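Local coordinates for protein ectonucleotide pyrophosphatase/phosphodiesterase family member 5 (Mus musculus, PDB 5VEO) that probably hydrolyses phosphodiester or pyrophosphate bonds of nucleotides as a zinc-dependent ectoenzyme, and is held here as an inactive variant with AMP, at residues 101-105 / 295-299; 118-124 / 137-143; 147-153 / 171-175; 225-230 / 321-327. The protein carries 1 engineered substitution. All blocks are in the same frame, centred on the assembly; numbering follows the deposited sequence. Where two conformers were deposited one is given.

In the fold
Interactions 2, 3 and 4 all touch the bound AMP, each from its own part of the chain. Interactions 2 and 3 adjoin, with centres about 13 Å apart, and share the central sheet, where strands 120-123 and 168-173 are neighbours. Tyr-143 of interaction 2 meets Glu-174 of interaction 3 beside the nucleotide, with OH and OE1 2.6 Å apart. Interaction 4 holds a histidine ligand of each of the two zinc ions at the phosphate. Its centre is about 29 Å from that of interaction 2, on the opposite side of the chain's centre. Interaction 1 joins two loops elsewhere, its centre about 25 Å from that of interaction 4, and touches none of the others.

Interaction 1. Residues 101-105 / 295-299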
# COMPACT_ATOMS: atom_id res chain seq x y z
N LYS A 101 -16.98 -8.21 4.83
CA LYS A 101 -17.21 -7.26 5.91
C LYS A 101 -15.94 -6.52 6.33
O LYS A 101 -16.03 -5.43 6.90
CB LYS A 101 -17.83 -7.98 7.10
CG LYS A 101 -19.28 -8.41 6.87
CD LYS A 101 -20.19 -7.90 7.98
CE LYS A 101 -21.68 -7.85 7.59
NZ LYS A 101 -22.20 -6.44 7.59
N PHE A 102 -14.76 -7.08 6.06
CA PHE A 102 -13.54 -6.34 6.37
C PHE A 102 -13.34 -5.14 5.47
O PHE A 102 -12.56 -4.26 5.83
CB PHE A 102 -12.33 -7.27 6.31
CG PHE A 102 -12.11 -8.00 7.59
CD1 PHE A 102 -11.52 -7.37 8.67
CD2 PHE A 102 -12.53 -9.30 7.74
CE1 PHE A 102 -11.33 -8.03 9.87
CE2 PHE A 102 -12.37 -9.97 8.94
CZ PHE A 102 -11.77 -9.34 10.00
N TRP A 103 -14.00 -5.09 4.32
CA TRP A 103 -13.82 -4.06 3.30
C TRP A 103 -14.93 -3.02 3.27
O TRP A 103 -14.76 -1.96 2.66
CB TRP A 103 -13.73 -4.74 1.92
CG TRP A 103 -12.59 -5.69 1.83
CD1 TRP A 103 -12.57 -7.00 2.23
CD2 TRP A 103 -11.28 -5.40 1.34
NE1 TRP A 103 -11.32 -7.54 2.00
CE2 TRP A 103 -10.51 -6.57 1.47
CE3 TRP A 103 -10.69 -4.25 0.81
CZ2 TRP A 103 -9.19 -6.63 1.06
CZ3 TRP A 103 -9.37 -4.31 0.42
CH2 TRP A 103 -8.64 -5.48 0.54
N GLU A 104 -16.08 -3.31 3.86
CA GLU A 104 -17.29 -2.56 3.56
C GLU A 104 -17.48 -1.32 4.43
O GLU A 104 -18.54 -0.68 4.35
CB GLU A 104 -18.48 -3.52 3.65
CG GLU A 104 -18.47 -4.44 2.43
CD GLU A 104 -19.51 -5.53 2.46
OE1 GLU A 104 -19.95 -5.96 3.56
OE2 GLU A 104 -19.88 -5.97 1.36
N GLU A 105 -16.48 -0.92 5.22
CA GLU A 105 -16.56 0.40 5.85
C GLU A 105 -16.27 1.51 4.86
O GLU A 105 -16.46 2.69 5.20
CB GLU A 105 -15.63 0.46 7.06
CG GLU A 105 -16.00 -0.63 8.05
CD GLU A 105 -15.15 -0.72 9.29
OE1 GLU A 105 -15.49 -1.57 10.14
OE2 GLU A 105 -14.19 0.04 9.44
N HIS A 295 -9.38 5.30 15.71
CA HIS A 295 -10.84 5.33 15.83
C HIS A 295 -11.48 4.20 15.03
O HIS A 295 -12.24 4.41 14.08
CB HIS A 295 -11.38 6.68 15.39
CG HIS A 295 -10.90 7.82 16.23
ND1 HIS A 295 -11.19 7.93 17.57
CD2 HIS A 295 -10.12 8.89 15.93
CE1 HIS A 295 -10.64 9.03 18.05
NE2 HIS A 295 -9.99 9.63 17.08
N ASN A 296 -11.16 2.97 15.43
CA ASN A 296 -11.68 1.79 14.75
C ASN A 296 -11.55 0.61 15.69
O ASN A 296 -10.52 0.44 16.34
CB ASN A 296 -10.92 1.52 13.44
CG ASN A 296 -11.65 0.56 12.54
OD1 ASN A 296 -11.69 -0.65 12.80
ND2 ASN A 296 -12.23 1.08 11.47
N ASP A 297 -12.60 -0.22 15.75
CA ASP A 297 -12.58 -1.35 16.67
C ASP A 297 -11.59 -2.44 16.25
O ASP A 297 -11.33 -3.36 17.04
CB ASP A 297 -13.99 -1.94 16.82
CG ASP A 297 -14.98 -0.95 17.43
OD1 ASP A 297 -14.56 -0.06 18.21
OD2 ASP A 297 -16.20 -1.08 17.14
N ARG A 298 -11.01 -2.35 15.06
CA ARG A 298 -9.94 -3.27 14.66
C ARG A 298 -8.56 -2.81 15.12
O ARG A 298 -7.57 -3.53 14.88
CB ARG A 298 -9.94 -3.44 13.14
CG ARG A 298 -11.21 -4.10 12.66
CD ARG A 298 -11.44 -3.88 11.20
NE ARG A 298 -12.74 -4.42 10.85
CZ ARG A 298 -13.32 -4.29 9.66
NH1 ARG A 298 -12.72 -3.62 8.69
NH2 ARG A 298 -14.52 -4.81 9.48
N VAL A 299 -8.46 -1.66 15.77
CA VAL A 299 -7.23 -1.28 16.44
C VAL A 299 -7.24 -1.91 17.83
O VAL A 299 -8.18 -1.70 18.62
CB VAL A 299 -7.08 0.24 16.50
CG1 VAL A 299 -5.80 0.64 17.22
CG2 VAL A 299 -7.12 0.82 15.09
O HOH W 1 -14.20 -1.75 12.34
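The guanidinium of Arg-298 lies between Phe-102 and Glu-105. Arg-298 runs extended from CG to NE, which carries this group across to the first loop. Phe-102 CD1 sits over the centre of one face, 3.7 Å from Arg-298 CZ. The ring does not lie flat on the group, for the two planes are 41° apart. The Glu-105 carboxylate takes the opposite face and is nearly parallel to it, at 16°. Glu-105 OE1 is displaced toward the rim and stands 3.4 Å from Arg-298 NH2. This is a salt bridge of charges alone, as no N-H points at that oxygen. The N-H groups are used elsewhere. Arg-298 NH2 donates to Lys-101 O at 3.1 Å, close to the guanidinium plane. Arg-298 NH1 makes a weak bond to Phe-102 O and another bond to Gly-75 O. NE forms a salt bridge with Asp-83 of strand 80-83.

The contact joins the loop before helix 109-115 to the loop before strand 302-306. Asn-296 to Val-299 form a type I beta turn. Asn-296 OD1 accepts from Arg-298 N at 2.9 Å, which makes an Asx turn. The other end of this amide crosses to the first loop. Asn-296 ND2 donates to the syn lone pair of Glu-105 OE2 at 3.0 Å, within the amide plane. A water donates to Glu-105 OE1 at 2.6 Å and also to Asn-296 OD1.

Interaction 2. Residues 118-124 / 137-143. With AMP (adenosine monophosphate), chain Q.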
# COMPACT_ATOMS: atom_id res chain seq x y z
N HIS A 118 -19.25 3.36 -16.15
CA HIS A 118 -17.99 2.99 -16.75
C HIS A 118 -17.61 1.56 -16.34
O HIS A 118 -18.29 0.91 -15.54
CB HIS A 118 -16.88 3.98 -16.35
CG HIS A 118 -17.26 5.42 -16.53
ND1 HIS A 118 -17.38 6.01 -17.77
CD2 HIS A 118 -17.53 6.39 -15.62
CE1 HIS A 118 -17.71 7.28 -17.62
NE2 HIS A 118 -17.81 7.54 -16.33
N ALA A 119 -16.52 1.06 -16.92
CA ALA A 119 -16.00 -0.26 -16.62
C ALA A 119 -14.60 -0.12 -16.04
O ALA A 119 -13.83 0.71 -16.51
CB ALA A 119 -15.93 -1.14 -17.87
N SER A 120 -14.28 -0.92 -15.03
CA SER A 120 -12.96 -0.94 -14.41
C SER A 120 -12.33 -2.30 -14.61
O SER A 120 -13.03 -3.31 -14.74
CB SER A 120 -13.03 -0.68 -12.90
OG SER A 120 -13.91 0.36 -12.54
N GLY A 121 -10.99 -2.34 -14.59
CA GLY A 121 -10.26 -3.58 -14.70
C GLY A 121 -9.13 -3.65 -13.70
O GLY A 121 -8.50 -2.63 -13.43
N ALA A 122 -8.87 -4.83 -13.15
CA ALA A 122 -7.84 -4.99 -12.13
C ALA A 122 -7.08 -6.28 -12.37
O ALA A 122 -7.68 -7.35 -12.52
CB ALA A 122 -8.44 -4.99 -10.74
N ALA A 123 -5.76 -6.16 -12.39
CA ALA A 123 -4.84 -7.27 -12.60
C ALA A 123 -3.97 -7.39 -11.34
O ALA A 123 -2.89 -6.81 -11.25
CB ALA A 123 -4.04 -7.05 -13.84
N MET A 124 -4.51 -8.11 -10.35
CA MET A 124 -3.87 -8.53 -9.09
C MET A 124 -3.80 -7.43 -8.04
O MET A 124 -3.12 -7.60 -7.01
CB MET A 124 -2.48 -9.11 -9.33
CG MET A 124 -2.46 -10.20 -10.40
SD MET A 124 -3.70 -11.47 -10.09
CE MET A 124 -3.22 -12.70 -11.32
N PRO A 137 -14.80 -5.27 -9.60
CA PRO A 137 -14.45 -4.59 -10.86
C PRO A 137 -15.08 -5.33 -12.04
O PRO A 137 -15.23 -6.55 -12.02
CB PRO A 137 -12.92 -4.67 -10.89
CG PRO A 137 -12.50 -4.94 -9.46
CD PRO A 137 -13.60 -5.84 -8.95
N THR A 138 -15.43 -4.57 -13.07
CA THR A 138 -16.03 -5.16 -14.28
C THR A 138 -15.21 -6.35 -14.78
O THR A 138 -15.77 -7.40 -15.12
CB THR A 138 -16.12 -4.12 -15.38
OG1 THR A 138 -16.71 -2.93 -14.85
CG2 THR A 138 -16.96 -4.67 -16.57
N TYR A 139 -13.88 -6.19 -14.81
CA TYR A 139 -12.95 -7.24 -15.15
C TYR A 139 -11.92 -7.36 -14.04
O TYR A 139 -11.39 -6.34 -13.58
CB TYR A 139 -12.20 -6.97 -16.46
CG TYR A 139 -13.05 -6.61 -17.68
CD1 TYR A 139 -13.59 -7.60 -18.47
CD2 TYR A 139 -13.25 -5.29 -18.05
CE1 TYR A 139 -14.34 -7.29 -19.59
CE2 TYR A 139 -14.01 -4.96 -19.18
CZ TYR A 139 -14.54 -5.98 -19.94
OH TYR A 139 -15.29 -5.67 -21.07
N TYR A 140 -11.59 -8.59 -13.65
CA TYR A 140 -10.54 -8.77 -12.65
C TYR A 140 -9.96 -10.18 -12.77
O TYR A 140 -10.59 -11.09 -13.31
CB TYR A 140 -11.05 -8.52 -11.23
CG TYR A 140 -12.01 -9.56 -10.73
CD1 TYR A 140 -11.57 -10.67 -10.03
CD2 TYR A 140 -13.38 -9.43 -10.96
CE1 TYR A 140 -12.47 -11.64 -9.57
CE2 TYR A 140 -14.28 -10.41 -10.52
CZ TYR A 140 -13.82 -11.50 -9.82
OH TYR A 140 -14.71 -12.46 -9.38
N LEU A 141 -8.78 -10.33 -12.24
CA LEU A 141 -8.12 -11.63 -12.13
C LEU A 141 -8.16 -12.14 -10.70
O LEU A 141 -7.82 -11.39 -9.77
CB LEU A 141 -6.67 -11.54 -12.59
CG LEU A 141 -6.39 -10.88 -13.96
CD1 LEU A 141 -4.89 -10.87 -14.27
CD2 LEU A 141 -7.18 -11.58 -15.07
N PRO A 142 -8.54 -13.39 -10.45
CA PRO A 142 -8.29 -13.98 -9.13
C PRO A 142 -6.82 -13.86 -8.76
O PRO A 142 -5.94 -14.11 -9.57
CB PRO A 142 -8.71 -15.45 -9.33
CG PRO A 142 -9.67 -15.39 -10.46
CD PRO A 142 -9.08 -14.38 -11.39
N TYR A 143 -6.54 -13.44 -7.52
CA TYR A 143 -5.15 -13.18 -7.18
C TYR A 143 -4.31 -14.44 -7.33
O TYR A 143 -4.65 -15.52 -6.81
CB TYR A 143 -4.99 -12.64 -5.75
CG TYR A 143 -3.53 -12.32 -5.50
CD1 TYR A 143 -2.71 -13.18 -4.80
CD2 TYR A 143 -2.96 -11.19 -6.08
CE1 TYR A 143 -1.36 -12.90 -4.60
CE2 TYR A 143 -1.61 -10.90 -5.90
CZ TYR A 143 -0.81 -11.78 -5.18
OH TYR A 143 0.53 -11.48 -4.99
P AMP Q . 3.32 -6.13 2.10
O1P AMP Q . 2.56 -5.51 3.23
O2P AMP Q . 4.59 -6.83 2.59
O3P AMP Q . 3.65 -5.14 0.98
O5' AMP Q . 2.40 -7.25 1.43
C5' AMP Q . 2.64 -7.62 0.06
C4' AMP Q . 2.41 -9.07 -0.23
O4' AMP Q . 1.01 -9.31 -0.28
C3' AMP Q . 2.94 -9.51 -1.60
O3' AMP Q . 4.10 -10.30 -1.45
C2' AMP Q . 1.81 -10.34 -2.21
O2' AMP Q . 2.19 -11.61 -2.67
C1' AMP Q . 0.80 -10.43 -1.09
N9 AMP Q . -0.57 -10.41 -1.56
C8 AMP Q . -1.21 -9.40 -2.19
N7 AMP Q . -2.49 -9.76 -2.44
C5 AMP Q . -2.64 -11.01 -1.94
C6 AMP Q . -3.74 -12.00 -1.84
N6 AMP Q . -4.95 -11.71 -2.34
N1 AMP Q . -3.49 -13.18 -1.24
C2 AMP Q . -2.29 -13.50 -0.73
N3 AMP Q . -1.24 -12.66 -0.76
C4 AMP Q . -1.38 -11.44 -1.36
O HOH W 2 -7.15 -8.88 -9.68
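Gly-121 with Tyr-139 and Ala-122 with Tyr-140 form a short parallel strand pairing at one edge of the central mixed sheet, where strand 139-140 is the outermost strand. Tyr-139 N donates to Ser-120 O at 3.0 Å, and Ala-122 N donates to Tyr-139 O at the same length. Leu-141 N then reaches Ala-122 O. At the start of the pairing a side chain steps in: Thr-138 OG1 accepts from Ser-120 N at 3.2 Å. Tyr-139 leaves the sheet on one face and stacks on Trp-159 of helix 149-160. Ala-122 and Tyr-140 lie on the other face, with their CB atoms 4.4 Å apart.

The central sheet belongs to the alkaline phosphatase-like fold of this family, and the chain beyond both strands runs to the nucleotide pocket. Met-124 is bent at chi2. Its CE packs on Leu-141 CB at 3.9 Å, and its sulfur makes an oblique Met-aromatic contact with the Tyr-143 ring. Tyr-143 has CG anti to the backbone N (chi1 -176°), which turns one ring face to the adenine of AMP. Tyr-143 CD1 is 3.3 Å from AMP C6. AMP O2' donates to Tyr-143 OH at 2.9 Å, and the hydroxyl is also hydrogen-bonded to Glu-174 OE1. A leucine in place of Tyr-143 would probably leave the adenine without this ring against it, the ribose O2' without this acceptor and Glu-174 OE1 without the hydroxyl. Met-124 O lies at the edge of the tyrosine ring, near its plane.

Interaction 3. Residues 147-153 / 171-175; sequences VSFEDRV and LYWEE. With AMP (adenosine monophosphate), chain Q.
Phe-149 and Arg-152 of helix 149-160 pack against Leu-171 and Trp-173 of strand 168-173. Strand 139-140, this helix and strand 168-173 form a beta-alpha-beta crossover in the alkaline phosphatase-like fold. Helix and strand segments run antiparallel, at 174°. Ser-148 is the N-cap, its OG accepting from Asp-151 N.

The packing is largely aromatic. Phe-149 CB makes a CH-pi contact over the Trp-173 six-membered ring, 3.8 Å from its centroid. With CG anti to the backbone N (chi1 -177°), the phenyl ring turns its edge to the face of the five-membered ring in a T-shaped pair, planes 72° apart. Glu-174 OE2 lies over the other indole face. The indole meets the guanidinium face of Arg-152 by its edge, with Trp-173 CE3 3.5 Å from Arg-152 CZ, planes steeply inclined. Leu-171 CD1 meets Arg-152 CB at 3.5 Å, and CD2 meets Val-153 CG2.

The polar contacts centre on Arg-152. Arg-152 NH1 forms a salt bridge with Glu-174 OE1 at 2.9 Å and donates to Tyr-172 O at 2.8 Å. Weak bonds run from NH2 to both oxygens of Glu-174, an AMP pocket residue whose OE1 is also hydrogen-bonded to Tyr-143 OH. A methionine in place of Arg-152 would probably leave Glu-174 without this countercharge and the carbonyls of Val-147 and Tyr-172 without these donors. Arg-152 NE and NH2 grip Val-147 O side-on, each nitrogen 2.9 Å from that oxygen.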
# COMPACT_ATOMS: atom_id res chain seq x y z
N VAL A 147 1.29 -15.44 -11.78
CA VAL A 147 1.00 -14.90 -13.10
C VAL A 147 2.05 -13.86 -13.44
O VAL A 147 2.33 -12.95 -12.64
CB VAL A 147 -0.42 -14.32 -13.16
CG1 VAL A 147 -0.67 -13.64 -14.48
CG2 VAL A 147 -1.45 -15.41 -12.93
N SER A 148 2.66 -14.00 -14.61
CA SER A 148 3.76 -13.15 -15.01
C SER A 148 3.30 -11.70 -15.15
O SER A 148 2.12 -11.40 -15.39
CB SER A 148 4.34 -13.63 -16.33
OG SER A 148 3.43 -13.35 -17.38
N PHE A 149 4.27 -10.79 -15.00
CA PHE A 149 3.99 -9.38 -15.25
C PHE A 149 3.45 -9.17 -16.65
O PHE A 149 2.50 -8.41 -16.86
CB PHE A 149 5.25 -8.57 -15.04
CG PHE A 149 5.04 -7.12 -15.20
CD1 PHE A 149 5.41 -6.47 -16.37
CD2 PHE A 149 4.44 -6.39 -14.19
CE1 PHE A 149 5.22 -5.11 -16.51
CE2 PHE A 149 4.24 -5.03 -14.33
CZ PHE A 149 4.62 -4.39 -15.49
N GLU A 150 4.05 -9.86 -17.63
CA GLU A 150 3.65 -9.70 -19.02
C GLU A 150 2.20 -10.15 -19.24
O GLU A 150 1.46 -9.52 -20.00
CB GLU A 150 4.62 -10.47 -19.92
CG GLU A 150 6.07 -9.94 -19.88
CD GLU A 150 6.82 -10.19 -18.57
OE1 GLU A 150 6.49 -11.17 -17.85
OE2 GLU A 150 7.76 -9.39 -18.25
N ASP A 151 1.78 -11.20 -18.54
CA ASP A 151 0.39 -11.63 -18.66
C ASP A 151 -0.56 -10.64 -18.00
O ASP A 151 -1.68 -10.42 -18.49
CB ASP A 151 0.22 -13.02 -18.06
CG ASP A 151 0.69 -14.13 -19.00
OD1 ASP A 151 0.87 -13.84 -20.19
OD2 ASP A 151 0.85 -15.28 -18.55
N ARG A 152 -0.14 -10.04 -16.88
CA ARG A 152 -0.96 -9.01 -16.24
C ARG A 152 -1.12 -7.81 -17.16
O ARG A 152 -2.23 -7.28 -17.32
CB ARG A 152 -0.34 -8.59 -14.91
CG ARG A 152 -0.28 -9.71 -13.91
CD ARG A 152 0.40 -9.31 -12.59
NE ARG A 152 0.96 -10.48 -11.92
CZ ARG A 152 1.24 -10.55 -10.61
NH1 ARG A 152 0.98 -9.54 -9.79
NH2 ARG A 152 1.75 -11.67 -10.11
N VAL A 153 -0.02 -7.38 -17.78
CA VAL A 153 -0.07 -6.27 -18.74
C VAL A 153 -0.99 -6.62 -19.90
O VAL A 153 -1.80 -5.79 -20.35
CB VAL A 153 1.34 -5.94 -19.23
CG1 VAL A 153 1.31 -5.00 -20.42
CG2 VAL A 153 2.13 -5.32 -18.08
N LEU A 171 -3.00 -2.22 -11.96
CA LEU A 171 -1.99 -3.24 -12.23
C LEU A 171 -1.05 -3.31 -11.04
O LEU A 171 -0.57 -2.27 -10.58
CB LEU A 171 -1.22 -2.91 -13.51
CG LEU A 171 -0.00 -3.73 -13.89
CD1 LEU A 171 -0.39 -5.17 -14.13
CD2 LEU A 171 0.72 -3.14 -15.11
N TYR A 172 -0.80 -4.51 -10.54
CA TYR A 172 -0.02 -4.73 -9.34
C TYR A 172 1.09 -5.74 -9.63
O TYR A 172 0.87 -6.75 -10.33
CB TYR A 172 -0.93 -5.22 -8.21
CG TYR A 172 -0.24 -5.65 -6.95
CD1 TYR A 172 0.25 -4.72 -6.05
CD2 TYR A 172 -0.05 -6.98 -6.68
CE1 TYR A 172 0.88 -5.11 -4.88
CE2 TYR A 172 0.58 -7.39 -5.53
CZ TYR A 172 1.06 -6.46 -4.64
OH TYR A 172 1.69 -6.89 -3.51
N TRP A 173 2.26 -5.48 -9.05
CA TRP A 173 3.41 -6.39 -9.12
C TRP A 173 4.08 -6.43 -7.75
O TRP A 173 4.15 -5.41 -7.06
CB TRP A 173 4.39 -5.93 -10.20
CG TRP A 173 5.53 -6.86 -10.49
CD1 TRP A 173 6.87 -6.58 -10.37
CD2 TRP A 173 5.44 -8.20 -10.96
NE1 TRP A 173 7.61 -7.67 -10.76
CE2 TRP A 173 6.76 -8.68 -11.12
CE3 TRP A 173 4.37 -9.05 -11.27
CZ2 TRP A 173 7.04 -9.97 -11.55
CZ3 TRP A 173 4.65 -10.33 -11.72
CH2 TRP A 173 5.97 -10.78 -11.85
N GLU A 174 4.58 -7.62 -7.36
CA GLU A 174 5.05 -7.87 -5.99
C GLU A 174 6.49 -7.44 -5.74
O GLU A 174 6.94 -7.47 -4.57
CB GLU A 174 4.91 -9.35 -5.66
CG GLU A 174 3.47 -9.85 -5.64
CD GLU A 174 2.86 -10.15 -7.01
OE1 GLU A 174 1.62 -10.40 -7.05
OE2 GLU A 174 3.61 -10.18 -8.02
N GLU A 175 7.23 -7.07 -6.78
CA GLU A 175 8.57 -6.53 -6.63
C GLU A 175 8.55 -5.01 -6.78
O GLU A 175 7.75 -4.46 -7.56
CB GLU A 175 9.52 -7.14 -7.66
CG GLU A 175 9.84 -8.60 -7.43
CD GLU A 175 10.81 -8.87 -6.28
OE1 GLU A 175 10.94 -8.04 -5.36
OE2 GLU A 175 11.43 -9.96 -6.30
P AMP Q . 3.32 -6.13 2.10
O1P AMP Q . 2.56 -5.51 3.23
O2P AMP Q . 4.59 -6.83 2.59
O3P AMP Q . 3.65 -5.14 0.98
O5' AMP Q . 2.40 -7.25 1.43
C5' AMP Q . 2.64 -7.62 0.06
C4' AMP Q . 2.41 -9.07 -0.23
O4' AMP Q . 1.01 -9.31 -0.28
C3' AMP Q . 2.94 -9.51 -1.60
O3' AMP Q . 4.10 -10.30 -1.45
C2' AMP Q . 1.81 -10.34 -2.21
O2' AMP Q . 2.19 -11.61 -2.67
C1' AMP Q . 0.80 -10.43 -1.09
N9 AMP Q . -0.57 -10.41 -1.56
C8 AMP Q . -1.21 -9.40 -2.19
N7 AMP Q . -2.49 -9.76 -2.44
C5 AMP Q . -2.64 -11.01 -1.94
C6 AMP Q . -3.74 -12.00 -1.84
N6 AMP Q . -4.95 -11.71 -2.34
N1 AMP Q . -3.49 -13.18 -1.24
C2 AMP Q . -2.29 -13.50 -0.73
N3 AMP Q . -1.24 -12.66 -0.76
C4 AMP Q . -1.38 -11.44 -1.36

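Interaction 4. Residues 225-230 / 321-327. With ZN (zinc ion), chain E; ZN (zinc ion), chain D; AMP (adenosine monophosphate), chain Q.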
# COMPACT_ATOMS: atom_id res chain seq x y z
N HIS A 225 4.52 1.73 -0.20
CA HIS A 225 5.47 2.10 0.86
C HIS A 225 6.88 1.80 0.37
O HIS A 225 7.07 1.24 -0.72
CB HIS A 225 5.22 1.28 2.14
CG HIS A 225 5.26 -0.19 1.87
ND1 HIS A 225 6.44 -0.86 1.61
CD2 HIS A 225 4.26 -1.07 1.64
CE1 HIS A 225 6.16 -2.10 1.25
NE2 HIS A 225 4.85 -2.26 1.27
N GLY A 226 7.85 2.13 1.21
CA GLY A 226 9.24 1.85 0.98
C GLY A 226 9.73 0.64 1.76
O GLY A 226 9.04 -0.39 1.87
N MET A 227 10.94 0.75 2.29
CA MET A 227 11.59 -0.39 2.93
C MET A 227 12.77 0.12 3.74
O MET A 227 13.43 1.08 3.33
CB MET A 227 12.06 -1.41 1.88
CG MET A 227 12.52 -2.77 2.40
SD MET A 227 11.18 -3.85 2.96
CE MET A 227 10.33 -4.19 1.44
N THR A 228 13.03 -0.49 4.88
CA THR A 228 14.18 -0.12 5.69
C THR A 228 14.95 -1.38 6.11
O THR A 228 14.40 -2.48 6.16
CB THR A 228 13.80 0.75 6.92
OG1 THR A 228 14.97 1.45 7.42
CG2 THR A 228 13.32 -0.04 8.05
N GLN A 229 16.23 -1.17 6.36
CA GLN A 229 17.14 -2.26 6.70
C GLN A 229 16.96 -2.69 8.16
O GLN A 229 17.02 -1.86 9.08
CB GLN A 229 18.59 -1.84 6.46
CG GLN A 229 19.58 -2.97 6.53
CD GLN A 229 19.64 -3.82 5.26
OE1 GLN A 229 19.18 -3.41 4.20
NE2 GLN A 229 20.21 -5.01 5.36
N CYS A 230 16.84 -3.99 8.35
CA CYS A 230 16.76 -4.61 9.66
C CYS A 230 18.03 -5.40 9.94
O CYS A 230 18.87 -5.62 9.07
CB CYS A 230 15.53 -5.49 9.75
SG CYS A 230 14.00 -4.50 9.64
N LEU A 321 13.33 -10.76 8.81
CA LEU A 321 13.66 -10.38 7.44
C LEU A 321 14.63 -9.21 7.46
O LEU A 321 14.52 -8.32 8.30
CB LEU A 321 12.41 -9.97 6.66
CG LEU A 321 11.32 -11.04 6.55
CD1 LEU A 321 10.00 -10.44 6.09
CD2 LEU A 321 11.76 -12.12 5.60
N LEU A 322 15.54 -9.18 6.47
CA LEU A 322 16.55 -8.12 6.42
C LEU A 322 15.97 -6.79 5.94
O LEU A 322 16.58 -5.75 6.19
CB LEU A 322 17.70 -8.54 5.51
CG LEU A 322 18.67 -9.55 6.14
CD1 LEU A 322 19.54 -10.12 5.04
CD2 LEU A 322 19.50 -8.86 7.22
N GLY A 323 14.83 -6.80 5.29
CA GLY A 323 14.10 -5.58 4.99
C GLY A 323 12.69 -5.65 5.54
O GLY A 323 12.03 -6.70 5.48
N ASN A 324 12.21 -4.52 6.06
CA ASN A 324 10.80 -4.48 6.40
C ASN A 324 10.26 -3.06 6.34
O ASN A 324 10.99 -2.07 6.12
CB ASN A 324 10.55 -5.10 7.78
CG ASN A 324 9.13 -5.68 7.92
OD1 ASN A 324 8.36 -5.76 6.96
ND2 ASN A 324 8.78 -6.05 9.14
N HIS A 325 8.95 -2.98 6.52
CA HIS A 325 8.19 -1.74 6.46
C HIS A 325 6.99 -1.92 7.38
O HIS A 325 6.77 -2.99 7.94
CB HIS A 325 7.79 -1.44 5.01
CG HIS A 325 7.04 -2.57 4.37
ND1 HIS A 325 5.67 -2.69 4.45
CD2 HIS A 325 7.48 -3.69 3.75
CE1 HIS A 325 5.29 -3.80 3.85
NE2 HIS A 325 6.37 -4.44 3.43
N GLY A 326 6.20 -0.87 7.51
CA GLY A 326 5.14 -0.81 8.50
C GLY A 326 5.35 0.28 9.52
O GLY A 326 4.39 0.64 10.22
N TYR A 327 6.56 0.83 9.58
CA TYR A 327 6.95 1.87 10.51
C TYR A 327 6.20 3.18 10.26
O TYR A 327 5.53 3.38 9.24
CB TYR A 327 8.45 2.12 10.39
CG TYR A 327 9.29 0.87 10.59
CD1 TYR A 327 9.64 0.45 11.86
CD2 TYR A 327 9.70 0.11 9.52
CE1 TYR A 327 10.40 -0.69 12.06
CE2 TYR A 327 10.45 -1.04 9.70
CZ TYR A 327 10.80 -1.43 10.97
OH TYR A 327 11.54 -2.58 11.14
ZN ZN E . 3.83 -3.56 0.05
ZN ZN D . 6.34 -6.08 2.18
P AMP Q . 3.32 -6.13 2.10
O1P AMP Q . 2.56 -5.51 3.23
O2P AMP Q . 4.59 -6.83 2.59
O3P AMP Q . 3.65 -5.14 0.98
O5' AMP Q . 2.40 -7.25 1.43
C5' AMP Q . 2.64 -7.62 0.06
C4' AMP Q . 2.41 -9.07 -0.23
O4' AMP Q . 1.01 -9.31 -0.28
C3' AMP Q . 2.94 -9.51 -1.60
O3' AMP Q . 4.10 -10.30 -1.45
C2' AMP Q . 1.81 -10.34 -2.21
O2' AMP Q . 2.19 -11.61 -2.67
C1' AMP Q . 0.80 -10.43 -1.09
N9 AMP Q . -0.57 -10.41 -1.56
C8 AMP Q . -1.21 -9.40 -2.19
N7 AMP Q . -2.49 -9.76 -2.44
C5 AMP Q . -2.64 -11.01 -1.94
C6 AMP Q . -3.74 -12.00 -1.84
N6 AMP Q . -4.95 -11.71 -2.34
N1 AMP Q . -3.49 -13.18 -1.24
C2 AMP Q . -2.29 -13.50 -0.73
N3 AMP Q . -1.24 -12.66 -0.76
C4 AMP Q . -1.38 -11.44 -1.36
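His-225 and His-325 take the same uncommon first torsion, with CG between the backbone N and the carbonyl carbon (chi1 56° and 55°). This lays the two imidazoles face to face, their centroids 3.4 Å apart and their planes at 12°. Each ring holds a different zinc ion through NE2. His-225 NE2 binds one at 2.1 Å, a site completed by Asp-22, Asp-224 and AMP O3P. His-325 NE2 binds the other at 2.1 Å, together with Asp-177, His-181 and AMP O2P. The phosphate thus bridges the two metals, the two-zinc centre expected of this phosphodiesterase family.

The far nitrogens fix the ring rotations. His-225 ND1 donates to Gly-226 O at 2.7 Å, nearly in the ring plane. His-325 ND1 is hydrogen-bonded to Thr-56 O. Met-227 SD lies at the edge of the His-325 ring, in its plane.

Beyond the histidines the segments form a small two-stranded antiparallel sheet. Thr-228 and Asn-324 are a hydrogen-bonded pair, with Thr-228 N to Asn-324 O at 2.9 Å and Asn-324 N to Thr-228 O at 3.0 Å. Gln-229 and Gly-323 follow as a non-hydrogen-bonded pair. Cys-230 N donates to Leu-322 O at 2.8 Å.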